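Local coordinates for putative uncharacterized protein (Ustilago maydis, PDB 4GNX) that probably serves as the small OB-fold subunit of replication protein A, the trimeric complex that binds single-stranded DNA, at residues 38-43 against 95-100. Sequence-based numbering, arbitrary orientation.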
loop_
_atom_site.group_PDB
_atom_site.type_symbol
_atom_site.label_atom_id
_atom_site.label_comp_id
_atom_site.label_asym_id
_atom_site.label_seq_id
_atom_site.Cartn_x
_atom_site.Cartn_y
_atom_site.Cartn_z
ATOM N N GLN A 38 -17.644 -19.277 -12.719
ATOM C CA GLN A 38 -16.781 -19.576 -11.581
ATOM C C GLN A 38 -16.557 -18.314 -10.731
ATOM O O GLN A 38 -16.207 -17.266 -11.256
ATOM C CB GLN A 38 -15.461 -20.199 -12.051
ATOM C CG GLN A 38 -14.381 -20.274 -10.983
ATOM C CD GLN A 38 -13.398 -21.402 -11.200
ATOM O OE1 GLN A 38 -13.160 -21.831 -12.331
ATOM N NE2 GLN A 38 -12.824 -21.898 -10.111
ATOM N N THR A 39 -16.764 -18.442 -9.422
ATOM C CA THR A 39 -16.638 -17.341 -8.479
ATOM C C THR A 39 -15.275 -17.318 -7.786
ATOM O O THR A 39 -14.588 -18.331 -7.765
ATOM C CB THR A 39 -17.710 -17.417 -7.381
ATOM O OG1 THR A 39 -18.921 -17.899 -7.930
ATOM C CG2 THR A 39 -18.003 -16.044 -6.900
ATOM N N SER A 40 -14.908 -16.159 -7.221
ATOM C CA SER A 40 -13.743 -16.012 -6.346
ATOM C C SER A 40 -13.728 -17.080 -5.272
ATOM O O SER A 40 -12.680 -17.513 -4.812
ATOM C CB SER A 40 -13.769 -14.641 -5.680
ATOM O OG SER A 40 -14.960 -14.448 -4.936
ATOM N N ASP A 41 -14.930 -17.470 -4.878
ATOM C CA ASP A 41 -15.216 -18.559 -3.976
ATOM C C ASP A 41 -14.622 -19.886 -4.434
ATOM O O ASP A 41 -14.453 -20.803 -3.632
ATOM C CB ASP A 41 -16.733 -18.714 -3.964
ATOM C CG ASP A 41 -17.258 -19.187 -2.641
ATOM O OD1 ASP A 41 -18.159 -20.045 -2.641
ATOM O OD2 ASP A 41 -16.781 -18.709 -1.596
ATOM N N LEU A 42 -14.327 -19.976 -5.730
ATOM C CA LEU A 42 -14.011 -21.227 -6.446
ATOM C C LEU A 42 -15.213 -22.095 -6.735
ATOM O O LEU A 42 -15.082 -23.156 -7.339
ATOM C CB LEU A 42 -12.928 -22.050 -5.765
ATOM C CG LEU A 42 -11.510 -21.531 -5.986
ATOM C CD1 LEU A 42 -10.510 -22.590 -5.550
ATOM C CD2 LEU A 42 -11.276 -21.114 -7.433
ATOM N N GLY A 43 -16.387 -21.631 -6.327
ATOM C CA GLY A 43 -17.629 -22.335 -6.615
ATOM C C GLY A 43 -18.334 -21.852 -7.864
ATOM O O GLY A 43 -18.215 -20.708 -8.241
ATOM N N LEU A 95 -7.995 -11.162 -5.495
ATOM C CA LEU A 95 -8.312 -9.826 -5.033
ATOM C C LEU A 95 -9.789 -9.768 -4.733
ATOM O O LEU A 95 -10.192 -9.270 -3.678
ATOM C CB LEU A 95 -7.952 -8.764 -6.073
ATOM C CG LEU A 95 -8.291 -7.306 -5.708
ATOM C CD1 LEU A 95 -8.150 -7.033 -4.217
ATOM C CD2 LEU A 95 -7.398 -6.367 -6.508
ATOM N N VAL A 96 -10.590 -10.299 -5.650
ATOM C CA VAL A 96 -12.027 -10.214 -5.516
ATOM C C VAL A 96 -12.513 -10.920 -4.247
ATOM O O VAL A 96 -13.409 -10.402 -3.553
ATOM C CB VAL A 96 -12.758 -10.762 -6.760
ATOM C CG1 VAL A 96 -14.261 -10.825 -6.501
ATOM C CG2 VAL A 96 -12.461 -9.884 -7.969
ATOM N N GLU A 97 -11.918 -12.072 -3.933
ATOM C CA GLU A 97 -12.403 -12.847 -2.814
ATOM C C GLU A 97 -12.263 -12.014 -1.557
ATOM O O GLU A 97 -13.181 -11.941 -0.723
ATOM C CB GLU A 97 -11.675 -14.179 -2.701
ATOM C CG GLU A 97 -12.110 -15.058 -1.525
ATOM C CD GLU A 97 -13.623 -15.297 -1.424
ATOM O OE1 GLU A 97 -14.311 -15.364 -2.475
ATOM O OE2 GLU A 97 -14.128 -15.432 -0.276
ATOM N N ASN A 98 -11.130 -11.326 -1.474
ATOM C CA ASN A 98 -10.791 -10.534 -0.329
ATOM C C ASN A 98 -11.679 -9.327 -0.154
ATOM O O ASN A 98 -12.046 -8.952 0.969
ATOM C CB ASN A 98 -9.347 -10.124 -0.442
ATOM C CG ASN A 98 -8.416 -11.215 0.027
ATOM O OD1 ASN A 98 -8.348 -11.509 1.221
ATOM N ND2 ASN A 98 -7.696 -11.830 -0.903
ATOM N N VAL A 99 -12.034 -8.715 -1.268
ATOM C CA VAL A 99 -12.912 -7.586 -1.230
ATOM C C VAL A 99 -14.288 -8.045 -0.778
ATOM O O VAL A 99 -14.946 -7.359 -0.002
ATOM C CB VAL A 99 -12.948 -6.935 -2.597
ATOM C CG1 VAL A 99 -14.022 -5.845 -2.671
ATOM C CG2 VAL A 99 -11.564 -6.383 -2.879
ATOM N N VAL A 100 -14.709 -9.228 -1.222
ATOM C CA VAL A 100 -15.997 -9.755 -0.769
ATOM C C VAL A 100 -15.998 -9.878 0.750
ATOM O O VAL A 100 -16.840 -9.275 1.425
ATOM C CB VAL A 100 -16.343 -11.103 -1.390
ATOM C CG1 VAL A 100 -17.446 -11.789 -0.577
ATOM C CG2 VAL A 100 -16.775 -10.887 -2.821
#
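Ser40 and Glu97 carry the polar part of this contact, in which a hairpin turn of the OB-fold barrel meets one side of helix 93-104, near the C-terminal end. The hydroxyl OG of Ser40 donates to carboxylate oxygen OE1 of Glu97 at 2.7 Å, meeting that oxygen nearly along its C-O bond. Glu97 arrives there by folding back: CG stands anti to the backbone N, and glutamate's two-carbon arm is long enough to bend at chi2 (52°) and bring the carboxylate round to the serine.

Van der Waals packing completes the join. The small serine lets the backbones come close, with CA of Ser40 4.9 Å from CA of Glu97. Its CB lies 3.7 Å from CB of Glu97 and 3.9 Å from CG1 of Val96, a buried, branched valine that faces the turn and also packs against Met121 of a neighbouring subunit. Leu95 and Val99 pack on Leu125 of that subunit, and Asn98 is hydrogen-bonded to Arg441 of another, consistent with helix 93-104 belonging to the three-helix bundle that unites RPA subunits; the present contact joins the barrel to it.

Electrostatics are less favourable at Asp41, where OD2 lies 4.3 Å from OE1 of Glu97, like charge near like. Asp41 finds its polar partner elsewhere, since OD1 is hydrogen-bonded to Ser10 OG.

Within the hairpin, a type I turn from Thr39 to Leu42 presents Ser40 and Asp41 at its two central positions. Behind it, Gly43 O accepts from both Thr39 N and Thr39 OG1, which approach from opposite faces of its carbonyl plane; threonine thus adds a side-chain bond to the backbone bond at the mouth of the hairpin.

With one side-chain hydrogen bond and about 170 Å² buried in all, barrel and helix are joined through a compact polar link beside a small patch of aliphatic packing. The serine hydroxyl probably offsets part of the negative charge on Glu97, while the nearby Asp41 carboxylate would tend to favour protonation of either acid.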